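Local coordinates for phosphoglycerate dehydrogenase (Lactobacillus plantarum, PDB 3EVT), which probably catalyses the NAD-dependent oxidation of 3-phosphoglycerate to 3-phosphohydroxypyruvate, the entry step of the phosphorylated route to serine, at residues 20-25 against 298-303; 91-96 against 286-291; 193-198 against 207-212; 223-226 against 231-234. All blocks are in the same frame, centred on the assembly; numbering follows the deposited sequence.

Contact 1 (20-25 against 298-303); sequences TTYPDW and QFVKDG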
loop_
_atom_site.group_PDB
_atom_site.type_symbol
_atom_site.label_atom_id
_atom_site.label_comp_id
_atom_site.label_asym_id
_atom_site.label_seq_id
_atom_site.Cartn_x
_atom_site.Cartn_y
_atom_site.Cartn_z
ATOM N N THR A 20 2.311 11.072 -27.240
ATOM C CA THR A 20 3.441 11.902 -26.757
ATOM C C THR A 20 4.424 11.207 -25.825
ATOM O O THR A 20 5.581 11.573 -25.785
ATOM C CB THR A 20 2.993 13.210 -26.024
ATOM O OG1 THR A 20 2.739 12.913 -24.645
ATOM C CG2 THR A 20 1.752 13.746 -26.641
ATOM N N THR A 21 3.985 10.237 -25.048
ATOM C CA THR A 21 4.903 9.512 -24.229
ATOM C C THR A 21 5.724 8.580 -25.094
ATOM O O THR A 21 6.822 8.178 -24.710
ATOM C CB THR A 21 4.142 8.654 -23.243
ATOM O OG1 THR A 21 3.307 9.483 -22.443
ATOM C CG2 THR A 21 5.062 7.946 -22.342
ATOM N N TYR A 22 5.180 8.181 -26.238
ATOM C CA TYR A 22 5.870 7.222 -27.114
ATOM C C TYR A 22 5.904 7.731 -28.549
ATOM O O TYR A 22 5.141 7.273 -29.414
ATOM C CB TYR A 22 5.193 5.870 -27.102
ATOM C CG TYR A 22 5.034 5.310 -25.716
ATOM C CD1 TYR A 22 6.061 4.610 -25.134
ATOM C CD2 TYR A 22 3.851 5.481 -24.991
ATOM C CE1 TYR A 22 5.947 4.099 -23.893
ATOM C CE2 TYR A 22 3.715 4.952 -23.734
ATOM C CZ TYR A 22 4.772 4.267 -23.195
ATOM O OH TYR A 22 4.705 3.714 -21.963
ATOM N N PRO A 23 6.787 8.711 -28.806
ATOM C CA PRO A 23 6.717 9.372 -30.088
ATOM C C PRO A 23 7.258 8.498 -31.180
ATOM O O PRO A 23 6.990 8.774 -32.364
ATOM C CB PRO A 23 7.562 10.641 -29.893
ATOM C CG PRO A 23 8.433 10.363 -28.737
ATOM C CD PRO A 23 7.656 9.409 -27.848
ATOM N N ASP A 24 7.977 7.430 -30.838
ATOM C CA ASP A 24 8.364 6.538 -31.897
ATOM C C ASP A 24 7.364 5.377 -32.159
ATOM O O ASP A 24 7.634 4.519 -32.998
ATOM C CB ASP A 24 9.810 6.022 -31.756
ATOM C CG ASP A 24 10.035 5.233 -30.476
ATOM O OD1 ASP A 24 9.256 5.410 -29.518
ATOM O OD2 ASP A 24 11.009 4.448 -30.413
ATOM N N TRP A 25 6.221 5.356 -31.470
ATOM C CA TRP A 25 5.244 4.310 -31.685
ATOM C C TRP A 25 4.044 4.875 -32.454
ATOM O O TRP A 25 3.707 6.023 -32.294
ATOM C CB TRP A 25 4.805 3.735 -30.343
ATOM C CG TRP A 25 5.704 2.648 -29.826
ATOM C CD1 TRP A 25 6.899 2.811 -29.180
ATOM C CD2 TRP A 25 5.483 1.218 -29.897
ATOM N NE1 TRP A 25 7.433 1.579 -28.864
ATOM C CE2 TRP A 25 6.601 0.591 -29.314
ATOM C CE3 TRP A 25 4.453 0.419 -30.401
ATOM C CZ2 TRP A 25 6.706 -0.788 -29.192
ATOM C CZ3 TRP A 25 4.561 -0.965 -30.293
ATOM C CH2 TRP A 25 5.678 -1.553 -29.703
ATOM N N GLN A 298 5.846 -1.320 -19.346
ATOM C CA GLN A 298 6.733 -2.349 -18.872
ATOM C C GLN A 298 7.168 -3.198 -20.056
ATOM O O GLN A 298 8.352 -3.509 -20.192
ATOM C CB GLN A 298 6.000 -3.183 -17.840
ATOM C CG GLN A 298 6.787 -4.280 -17.185
ATOM C CD GLN A 298 8.090 -3.801 -16.595
ATOM O OE1 GLN A 298 8.249 -2.638 -16.200
ATOM N NE2 GLN A 298 9.059 -4.695 -16.566
ATOM N N PHE A 299 6.212 -3.554 -20.911
ATOM C CA PHE A 299 6.506 -4.195 -22.189
ATOM C C PHE A 299 7.568 -3.430 -23.024
ATOM O O PHE A 299 8.473 -4.017 -23.628
ATOM C CB PHE A 299 5.229 -4.339 -23.036
ATOM C CG PHE A 299 5.516 -4.805 -24.417
ATOM C CD1 PHE A 299 5.774 -6.150 -24.660
ATOM C CD2 PHE A 299 5.614 -3.902 -25.450
ATOM C CE1 PHE A 299 6.095 -6.586 -25.925
ATOM C CE2 PHE A 299 5.926 -4.320 -26.752
ATOM C CZ PHE A 299 6.184 -5.669 -26.988
ATOM N N VAL A 300 7.417 -2.118 -23.094
ATOM C CA VAL A 300 8.353 -1.308 -23.833
ATOM C C VAL A 300 9.732 -1.337 -23.129
ATOM O O VAL A 300 10.756 -1.486 -23.788
ATOM C CB VAL A 300 7.800 0.115 -24.036
ATOM C CG1 VAL A 300 8.928 1.106 -24.309
ATOM C CG2 VAL A 300 6.762 0.112 -25.171
ATOM N N LYS A 301 9.731 -1.295 -21.793
ATOM C CA LYS A 301 10.951 -1.281 -20.958
ATOM C C LYS A 301 11.681 -2.601 -21.105
ATOM O O LYS A 301 12.867 -2.638 -21.422
ATOM C CB LYS A 301 10.573 -1.048 -19.494
ATOM C CG LYS A 301 11.710 -1.026 -18.489
ATOM C CD LYS A 301 11.192 -0.709 -17.062
ATOM C CE LYS A 301 12.235 -0.986 -15.967
ATOM N NZ LYS A 301 12.118 -2.369 -15.363
ATOM N N ASP A 302 10.996 -3.719 -20.935
ATOM C CA ASP A 302 11.773 -4.938 -21.022
ATOM C C ASP A 302 11.055 -6.153 -21.529
ATOM O O ASP A 302 11.516 -7.272 -21.317
ATOM C CB ASP A 302 12.481 -5.238 -19.678
ATOM C CG ASP A 302 11.515 -5.605 -18.553
ATOM O OD1 ASP A 302 10.307 -5.873 -18.798
ATOM O OD2 ASP A 302 11.981 -5.622 -17.398
ATOM N N GLY A 303 9.924 -5.957 -22.192
ATOM C CA GLY A 303 9.231 -7.092 -22.758
ATOM C C GLY A 303 8.343 -7.846 -21.782
ATOM O O GLY A 303 7.665 -8.785 -22.172
#
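With Trp-25 CG anti to its carbonyl carbon (chi1 -85°) and Phe-299 CG anti to its backbone N (chi1 172°), the indole and the phenyl ring converge from two parts of the chain more than 270 residues apart. The setting is the domain built on the flavodoxin-like five-stranded parallel sheet, onto which helix 284-302 returns from the cofactor domain. A type I turn from Tyr-22 to Trp-25, closed by Trp-25 N to Tyr-22 O at 3.0 Å, leads from helix 12-21 to strand 26-29 and sends both aromatic side chains toward the last turn of the long helix. Trp-25 and Phe-299 cross at about a right angle, and Trp-25 CH2 reaches the edge of the phenyl ring, near its plane, 4.1 Å from Phe-299 CE2. Beyond the contact, both Tyr-22 and Trp-25 meet the ring of Phe-296 edge to face, so the helix offers a small aromatic patch. With an alanine here instead of Trp-25, the Phe-299 edge and Val-300 CG2 would probably lose the indole they meet, leaving a gap beside the helix. Val-300 straddles the two aromatics: CG1 lies 4.2 Å from Tyr-22 CE1, while CG2 lies 4.0 Å from Trp-25 NE1.

Contact 2 (91-96 against 286-291); sequences SGIHAD and ATVFPI
Ile-93, in the first turn of helix 93-110, pushes its side chain against Thr-287 and Ile-291 of helix 284-302. Both helices belong to the passages between the two domains, the interdomain region in D-2-hydroxyacid dehydrogenases, so the contact illustrates how one branched side chain can tie two crossing connections together. Packing is closest round Ile-93 CD1 and CG2. Its CG1 is anti to the carbonyl carbon (chi1 -59°), a setting that carries CD1 between the two partners: Ile-93 CD1 lies 3.7 Å from Thr-287 OG1 and 3.9 Å from Ile-291 CD1, and the latter methyl is equally close to Ile-93 CG1. The other branch, Ile-93 CG2, rests against Thr-287 CB at 3.8 Å.

The fit slackens toward Val-288, whose CG2 comes no nearer to Ile-93 CD1 than 4.2 Å; this buried valine also touches Ile-68, Thr-90 and Tyr-45. Ile-93 and Thr-287 keep some exposure, and their chain neighbours His-94 and Ala-286 are exposed, whereas Val-288 and Ile-291 are buried. Pro-290, where the helix kinks, and Asp-96 pack against Gly-137 and Thr-136 of the second subunit, which places the contact close to the dimer interface.

No hydrogen bond crosses between the segments. Although Thr-287 OG1 is the atom of its residue nearest Ile-93 CD1, its hydrogen bond is made to Phe-284 O within its own helix, and CB and CG2 add apolar surface. The chemistry is that of van der Waals contact, mostly between aliphatic groups, consistent with an attachment that relies on shape and burial.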
loop_
_atom_site.group_PDB
_atom_site.type_symbol
_atom_site.label_atom_id
_atom_site.label_comp_id
_atom_site.label_asym_id
_atom_site.label_seq_id
_atom_site.Cartn_x
_atom_site.Cartn_y
_atom_site.Cartn_z
ATOM N N SER A 91 -8.950 -8.408 -15.020
ATOM C CA SER A 91 -9.531 -8.779 -13.735
ATOM C C SER A 91 -9.076 -7.958 -12.530
ATOM O O SER A 91 -8.126 -7.167 -12.603
ATOM C CB SER A 91 -9.380 -10.272 -13.442
ATOM O OG SER A 91 -8.051 -10.663 -13.602
ATOM N N GLY A 92 -9.797 -8.114 -11.417
ATOM C CA GLY A 92 -9.384 -7.520 -10.145
ATOM C C GLY A 92 -9.734 -6.065 -9.893
ATOM O O GLY A 92 -9.377 -5.504 -8.833
ATOM N N ILE A 93 -10.434 -5.436 -10.843
ATOM C CA ILE A 93 -10.657 -3.984 -10.750
ATOM C C ILE A 93 -11.488 -3.565 -9.545
ATOM O O ILE A 93 -11.062 -2.702 -8.744
ATOM C CB ILE A 93 -11.283 -3.390 -12.011
ATOM C CG1 ILE A 93 -10.372 -3.655 -13.231
ATOM C CG2 ILE A 93 -11.497 -1.865 -11.754
ATOM C CD1 ILE A 93 -10.971 -3.198 -14.578
ATOM N N HIS A 94 -12.662 -4.169 -9.404
ATOM C CA HIS A 94 -13.540 -3.896 -8.261
ATOM C C HIS A 94 -12.839 -4.299 -6.984
ATOM O O HIS A 94 -12.776 -3.534 -6.067
ATOM C CB HIS A 94 -14.867 -4.689 -8.326
ATOM C CG HIS A 94 -15.947 -4.025 -9.121
ATOM N ND1 HIS A 94 -16.400 -4.517 -10.344
ATOM C CD2 HIS A 94 -16.683 -2.912 -8.869
ATOM C CE1 HIS A 94 -17.356 -3.729 -10.811
ATOM N NE2 HIS A 94 -17.538 -2.740 -9.943
ATOM N N ALA A 95 -12.336 -5.520 -6.931
ATOM C CA ALA A 95 -11.606 -5.991 -5.738
ATOM C C ALA A 95 -10.418 -5.095 -5.349
ATOM O O ALA A 95 -10.222 -4.858 -4.193
ATOM C CB ALA A 95 -11.155 -7.426 -5.909
ATOM N N ASP A 96 -9.629 -4.609 -6.311
ATOM C CA ASP A 96 -8.598 -3.577 -6.056
ATOM C C ASP A 96 -9.111 -2.301 -5.389
ATOM O O ASP A 96 -8.480 -1.826 -4.438
ATOM C CB ASP A 96 -7.876 -3.167 -7.357
ATOM C CG ASP A 96 -6.463 -3.811 -7.495
ATOM O OD1 ASP A 96 -6.347 -5.077 -7.361
ATOM O OD2 ASP A 96 -5.466 -3.049 -7.766
ATOM N N ALA A 286 -12.421 4.163 -18.029
ATOM C CA ALA A 286 -11.480 4.757 -17.091
ATOM C C ALA A 286 -10.672 3.775 -16.241
ATOM O O ALA A 286 -9.777 4.190 -15.506
ATOM C CB ALA A 286 -12.218 5.735 -16.144
ATOM N N THR A 287 -11.020 2.497 -16.257
ATOM C CA THR A 287 -10.390 1.572 -15.318
ATOM C C THR A 287 -9.544 0.612 -16.107
ATOM O O THR A 287 -8.511 0.119 -15.654
ATOM C CB THR A 287 -11.441 0.735 -14.515
ATOM O OG1 THR A 287 -12.388 0.122 -15.404
ATOM C CG2 THR A 287 -12.158 1.591 -13.481
ATOM N N VAL A 288 -10.016 0.337 -17.304
ATOM C CA VAL A 288 -9.338 -0.588 -18.148
ATOM C C VAL A 288 -8.056 0.036 -18.790
ATOM O O VAL A 288 -7.044 -0.640 -18.941
ATOM C CB VAL A 288 -10.295 -1.042 -19.220
ATOM C CG1 VAL A 288 -9.534 -1.755 -20.308
ATOM C CG2 VAL A 288 -11.375 -1.937 -18.574
ATOM N N PHE A 289 -8.102 1.316 -19.139
ATOM C CA PHE A 289 -6.966 1.938 -19.831
ATOM C C PHE A 289 -5.660 1.961 -19.024
ATOM O O PHE A 289 -4.615 1.612 -19.570
ATOM C CB PHE A 289 -7.283 3.346 -20.344
ATOM C CG PHE A 289 -6.120 3.973 -21.097
ATOM C CD1 PHE A 289 -5.796 3.540 -22.389
ATOM C CD2 PHE A 289 -5.328 4.951 -20.501
ATOM C CE1 PHE A 289 -4.697 4.094 -23.111
ATOM C CE2 PHE A 289 -4.202 5.518 -21.210
ATOM C CZ PHE A 289 -3.889 5.081 -22.508
ATOM N N PRO A 290 -5.709 2.348 -17.720
ATOM C CA PRO A 290 -4.472 2.303 -16.904
ATOM C C PRO A 290 -3.831 0.907 -16.852
ATOM O O PRO A 290 -2.597 0.808 -16.712
ATOM C CB PRO A 290 -4.960 2.677 -15.508
ATOM C CG PRO A 290 -6.185 3.512 -15.727
ATOM C CD PRO A 290 -6.848 2.914 -16.964
ATOM N N ILE A 291 -4.658 -0.150 -16.943
ATOM C CA ILE A 291 -4.125 -1.515 -17.015
ATOM C C ILE A 291 -3.227 -1.705 -18.257
ATOM O O ILE A 291 -2.078 -2.094 -18.125
ATOM C CB ILE A 291 -5.205 -2.637 -16.890
ATOM C CG1 ILE A 291 -5.832 -2.606 -15.492
ATOM C CG2 ILE A 291 -4.567 -4.040 -17.095
ATOM C CD1 ILE A 291 -7.131 -3.487 -15.349
#

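Contact 3 (193-198 against 207-212); sequences NFIVNA and HLFSTE
Phe-209 meets two side chains of strand 194-197 obliquely, Ile-195 at CE1 and Asn-197 at CE2 and CZ, on the two flanks of the ring's far end. The phenyl group comes from the loop that leads into helix 211-215, the short helix of a beta-alpha-beta unit whose next strand is 222-225, in the Rossmann-type NAD-binding domain. Because Ile-195 and Asn-197 alternate with Val-196, both point to the same side of the sheet, and the ring spans the interval between them. Ile-195 offers a single methyl, CG2, 3.9 Å from Phe-209 CE1.

Asn-197 meets the ring more broadly. Its CG stands anti to the backbone N (chi1 179°), which brings the amide obliquely to CE2 and CZ, with CB also close: Asn-197 CB lies 3.6 Å and OD1 3.4 Å from Phe-209 CE2. The amide plane is turned 48° from the ring plane, so the two flat groups neither stack nor stand square. Leu-208 CG covers one ring face toward its rim, and Tyr-143 of strand 139-143 meets the ring edge to face.

The amide also has polar duties away from the ring. Asn-197 OD1 takes the N-H of Leu-199, an Asx turn where the strand ends, and ND2 donates to Asn-225 OD1 on the neighbouring strand. A leucine here would probably leave the Asn-225 oxygen and the Leu-199 N-H without these mates, even if much of the ring stayed covered.

The contact thus pairs apolar burial with a satisfied amide: all three touching residues are buried, so the ring probably adds to the shelter of the amide's hydrogen bonds.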
loop_
_atom_site.group_PDB
_atom_site.type_symbol
_atom_site.label_atom_id
_atom_site.label_comp_id
_atom_site.label_asym_id
_atom_site.label_seq_id
_atom_site.Cartn_x
_atom_site.Cartn_y
_atom_site.Cartn_z
ATOM N N ASN A 193 -4.384 -7.044 15.063
ATOM C CA ASN A 193 -4.504 -5.609 15.194
ATOM C C ASN A 193 -5.710 -5.034 14.386
ATOM O O ASN A 193 -6.315 -4.034 14.791
ATOM C CB ASN A 193 -3.174 -4.911 14.882
ATOM C CG ASN A 193 -2.015 -5.532 15.657
ATOM O OD1 ASN A 193 -1.265 -6.388 15.150
ATOM N ND2 ASN A 193 -1.916 -5.166 16.908
ATOM N N PHE A 194 -6.096 -5.703 13.295
ATOM C CA PHE A 194 -7.231 -5.227 12.457
ATOM C C PHE A 194 -8.041 -6.441 12.034
ATOM O O PHE A 194 -7.485 -7.503 11.645
ATOM C CB PHE A 194 -6.717 -4.511 11.175
ATOM C CG PHE A 194 -5.757 -3.376 11.453
ATOM C CD1 PHE A 194 -6.214 -2.048 11.531
ATOM C CD2 PHE A 194 -4.421 -3.629 11.653
ATOM C CE1 PHE A 194 -5.364 -1.029 11.792
ATOM C CE2 PHE A 194 -3.551 -2.592 11.917
ATOM C CZ PHE A 194 -4.020 -1.295 12.009
ATOM N N ILE A 195 -9.344 -6.291 12.152
ATOM C CA ILE A 195 -10.281 -7.319 11.736
ATOM C C ILE A 195 -11.176 -6.760 10.632
ATOM O O ILE A 195 -11.831 -5.759 10.800
ATOM C CB ILE A 195 -11.165 -7.778 12.897
ATOM C CG1 ILE A 195 -10.284 -8.373 14.023
ATOM C CG2 ILE A 195 -12.262 -8.712 12.371
ATOM C CD1 ILE A 195 -10.995 -8.629 15.380
ATOM N N VAL A 196 -11.168 -7.430 9.496
ATOM C CA VAL A 196 -11.921 -7.007 8.362
ATOM C C VAL A 196 -12.999 -8.044 8.050
ATOM O O VAL A 196 -12.713 -9.215 7.847
ATOM C CB VAL A 196 -10.976 -6.716 7.131
ATOM C CG1 VAL A 196 -11.803 -6.389 5.848
ATOM C CG2 VAL A 196 -9.971 -5.509 7.501
ATOM N N ASN A 197 -14.252 -7.599 8.030
ATOM C CA ASN A 197 -15.312 -8.440 7.507
ATOM C C ASN A 197 -15.525 -8.203 6.024
ATOM O O ASN A 197 -15.869 -7.118 5.654
ATOM C CB ASN A 197 -16.649 -8.182 8.186
ATOM C CG ASN A 197 -17.730 -9.071 7.595
ATOM O OD1 ASN A 197 -17.468 -10.246 7.386
ATOM N ND2 ASN A 197 -18.878 -8.513 7.217
ATOM N N ALA A 198 -15.339 -9.234 5.197
ATOM C CA ALA A 198 -15.679 -9.164 3.791
ATOM C C ALA A 198 -16.587 -10.352 3.413
ATOM O O ALA A 198 -16.582 -10.815 2.281
ATOM C CB ALA A 198 -14.372 -9.182 2.928
ATOM N N HIS A 207 -24.977 -11.158 12.762
ATOM C CA HIS A 207 -24.428 -10.757 14.062
ATOM C C HIS A 207 -23.225 -11.615 14.496
ATOM O O HIS A 207 -23.046 -11.921 15.679
ATOM C CB HIS A 207 -25.530 -10.718 15.132
ATOM C CG HIS A 207 -26.462 -9.547 14.987
ATOM N ND1 HIS A 207 -27.258 -9.088 16.014
ATOM C CD2 HIS A 207 -26.691 -8.715 13.937
ATOM C CE1 HIS A 207 -27.952 -8.042 15.602
ATOM N NE2 HIS A 207 -27.631 -7.796 14.343
ATOM N N LEU A 208 -22.420 -12.022 13.518
ATOM C CA LEU A 208 -21.184 -12.753 13.783
ATOM C C LEU A 208 -20.237 -11.849 14.573
ATOM O O LEU A 208 -19.584 -12.273 15.530
ATOM C CB LEU A 208 -20.542 -13.183 12.456
ATOM C CG LEU A 208 -19.186 -13.838 12.683
ATOM C CD1 LEU A 208 -19.377 -14.889 13.710
ATOM C CD2 LEU A 208 -18.610 -14.408 11.418
ATOM N N PHE A 209 -20.206 -10.570 14.200
ATOM C CA PHE A 209 -19.441 -9.571 14.950
ATOM C C PHE A 209 -20.253 -8.995 16.105
ATOM O O PHE A 209 -20.993 -8.017 15.988
ATOM C CB PHE A 209 -18.818 -8.547 13.975
ATOM C CG PHE A 209 -17.976 -9.222 12.922
ATOM C CD1 PHE A 209 -16.620 -9.472 13.142
ATOM C CD2 PHE A 209 -18.556 -9.697 11.741
ATOM C CE1 PHE A 209 -15.831 -10.167 12.189
ATOM C CE2 PHE A 209 -17.798 -10.393 10.802
ATOM C CZ PHE A 209 -16.408 -10.630 11.028
ATOM N N SER A 210 -20.104 -9.636 17.252
ATOM C CA SER A 210 -20.921 -9.292 18.388
ATOM C C SER A 210 -20.179 -9.621 19.683
ATOM O O SER A 210 -18.946 -9.845 19.673
ATOM C CB SER A 210 -22.255 -10.054 18.291
ATOM O OG SER A 210 -23.245 -9.465 19.111
ATOM N N THR A 211 -20.914 -9.636 20.802
ATOM C CA THR A 211 -20.287 -9.734 22.129
ATOM C C THR A 211 -19.245 -10.832 22.269
ATOM O O THR A 211 -18.124 -10.551 22.708
ATOM C CB THR A 211 -21.323 -9.755 23.347
ATOM O OG1 THR A 211 -21.759 -8.420 23.639
ATOM C CG2 THR A 211 -20.656 -10.287 24.613
ATOM N N GLU A 212 -19.578 -12.082 21.932
ATOM C CA GLU A 212 -18.601 -13.159 22.158
ATOM C C GLU A 212 -17.297 -12.907 21.404
ATOM O O GLU A 212 -16.201 -12.973 21.998
ATOM C CB GLU A 212 -19.176 -14.519 21.761
#

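Contact 4 (223-226 against 231-234); sequences LINI and AVDT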
loop_
_atom_site.group_PDB
_atom_site.type_symbol
_atom_site.label_atom_id
_atom_site.label_comp_id
_atom_site.label_asym_id
_atom_site.label_seq_id
_atom_site.Cartn_x
_atom_site.Cartn_y
_atom_site.Cartn_z
ATOM N N LEU A 223 -12.004 -2.538 13.913
ATOM C CA LEU A 223 -12.923 -3.394 13.173
ATOM C C LEU A 223 -13.341 -2.698 11.903
ATOM O O LEU A 223 -13.706 -1.518 11.953
ATOM C CB LEU A 223 -14.170 -3.759 13.995
ATOM C CG LEU A 223 -15.229 -4.538 13.172
ATOM C CD1 LEU A 223 -14.779 -6.006 12.945
ATOM C CD2 LEU A 223 -16.544 -4.507 13.911
ATOM N N ILE A 224 -13.288 -3.405 10.766
ATOM C CA ILE A 224 -13.701 -2.789 9.515
ATOM C C ILE A 224 -14.726 -3.644 8.824
ATOM O O ILE A 224 -14.480 -4.817 8.596
ATOM C CB ILE A 224 -12.501 -2.532 8.567
ATOM C CG1 ILE A 224 -11.494 -1.565 9.241
ATOM C CG2 ILE A 224 -13.028 -1.956 7.217
ATOM C CD1 ILE A 224 -10.113 -1.862 8.975
ATOM N N ASN A 225 -15.864 -3.064 8.452
ATOM C CA ASN A 225 -16.920 -3.853 7.797
ATOM C C ASN A 225 -17.158 -3.420 6.367
ATOM O O ASN A 225 -17.666 -2.337 6.101
ATOM C CB ASN A 225 -18.271 -3.803 8.563
ATOM C CG ASN A 225 -19.236 -4.864 8.064
ATOM O OD1 ASN A 225 -18.869 -5.686 7.215
ATOM N ND2 ASN A 225 -20.458 -4.873 8.589
ATOM N N ILE A 226 -16.798 -4.278 5.433
ATOM C CA ILE A 226 -17.072 -4.019 4.034
ATOM C C ILE A 226 -17.839 -5.248 3.542
ATOM O O ILE A 226 -17.844 -5.553 2.371
ATOM C CB ILE A 226 -15.771 -3.834 3.219
ATOM C CG1 ILE A 226 -14.758 -4.923 3.581
ATOM C CG2 ILE A 226 -15.160 -2.440 3.434
ATOM C CD1 ILE A 226 -13.818 -5.277 2.470
ATOM N N ALA A 231 -23.907 -8.179 9.629
ATOM C CA ALA A 231 -22.860 -9.051 10.139
ATOM C C ALA A 231 -22.453 -8.562 11.517
ATOM O O ALA A 231 -21.953 -9.316 12.319
ATOM C CB ALA A 231 -21.643 -9.060 9.193
ATOM N N VAL A 232 -22.690 -7.278 11.753
ATOM C CA VAL A 232 -22.224 -6.568 12.914
ATOM C C VAL A 232 -23.385 -6.061 13.767
ATOM O O VAL A 232 -24.272 -5.334 13.319
ATOM C CB VAL A 232 -21.354 -5.354 12.467
ATOM C CG1 VAL A 232 -21.029 -4.409 13.628
ATOM C CG2 VAL A 232 -20.108 -5.832 11.700
ATOM N N ASP A 233 -23.348 -6.463 15.027
ATOM C CA ASP A 233 -24.291 -6.037 16.031
ATOM C C ASP A 233 -23.897 -4.634 16.489
ATOM O O ASP A 233 -22.872 -4.426 17.180
ATOM C CB ASP A 233 -24.237 -7.059 17.161
ATOM C CG ASP A 233 -25.232 -6.770 18.270
ATOM O OD1 ASP A 233 -25.528 -5.587 18.518
ATOM O OD2 ASP A 233 -25.666 -7.753 18.937
ATOM N N THR A 234 -24.715 -3.667 16.106
ATOM C CA THR A 234 -24.418 -2.262 16.305
ATOM C C THR A 234 -24.293 -1.949 17.796
ATOM O O THR A 234 -23.453 -1.152 18.224
ATOM C CB THR A 234 -25.561 -1.393 15.716
ATOM O OG1 THR A 234 -25.472 -1.361 14.282
ATOM C CG2 THR A 234 -25.435 -0.001 16.211
#
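Asn-225 and Val-232 pass alongside each other in opposite directions where strand 222-225 of the Rossmann-type parallel sheet gives way to the loop before helix 234-242. Such a strand-loop-helix connection at the carboxyl edge of the sheet is where folds of this class commonly place their cofactor site, and here a buried amide shapes the loop.

The polar interactions organise the chain on both sides. Asn-225 turns its amide away from its own backbone N (chi1 -167°), and this aims it at the returning loop. OD1 accepts the N-H of Gly-227, forming an Asx turn, and has a second partner on the neighbouring strand; ND2 donates to Arg-228 O. All these bonds run to residues outside the contact, yet they hold the amide in a fixed rotation. Farther along, Asp-233 is the N-cap of the helix, with OD1 accepting Ala-236 N, while OD2 bonds to Ser-210 OG.

The apolar interactions come from Val-232, buried and directed toward the strand. Leu-223 CD2 lies 4.4 Å from Val-232 CG2, and both side chains also touch Leu-237 of the following helix, while Val-232 reaches Phe-209 as well.

Between the two classes sit mixed contacts of methyl against amide. Ala-231 brings its CB to 4.4 Å from Asn-225 ND2. Val-232 CG2, anti to its own carbonyl carbon, presses against the amide from the side of its nitrogen, with Asn-225 ND2 to Val-232 CG2 at 3.3 Å and Asn-225 CG to that same methyl at 3.9 Å.

Overall arrangement
The four contacts show how chemistry follows location. Contacts 3 and 4 are fully buried in the NAD-binding domain, with centres about 6 Å apart; their strand segments are neighbours in one sheet, and the Ile-195 and Ile-224 backbones and the two asparagine amides join them. Contacts 1 and 2 share helix 284-302 but lie about 21 Å apart between centres. Contact 1 is at the surface of the other domain and sets aromatic rings round a valine; contact 2, partly buried between the domains, uses aliphatic branches. No hydrogen bond crosses between the segments of any of the four; in contacts 3 and 4 the asparagines bond to neighbouring parts of the chain. Contact 1 stands about 47 Å from contact 3, centre to centre.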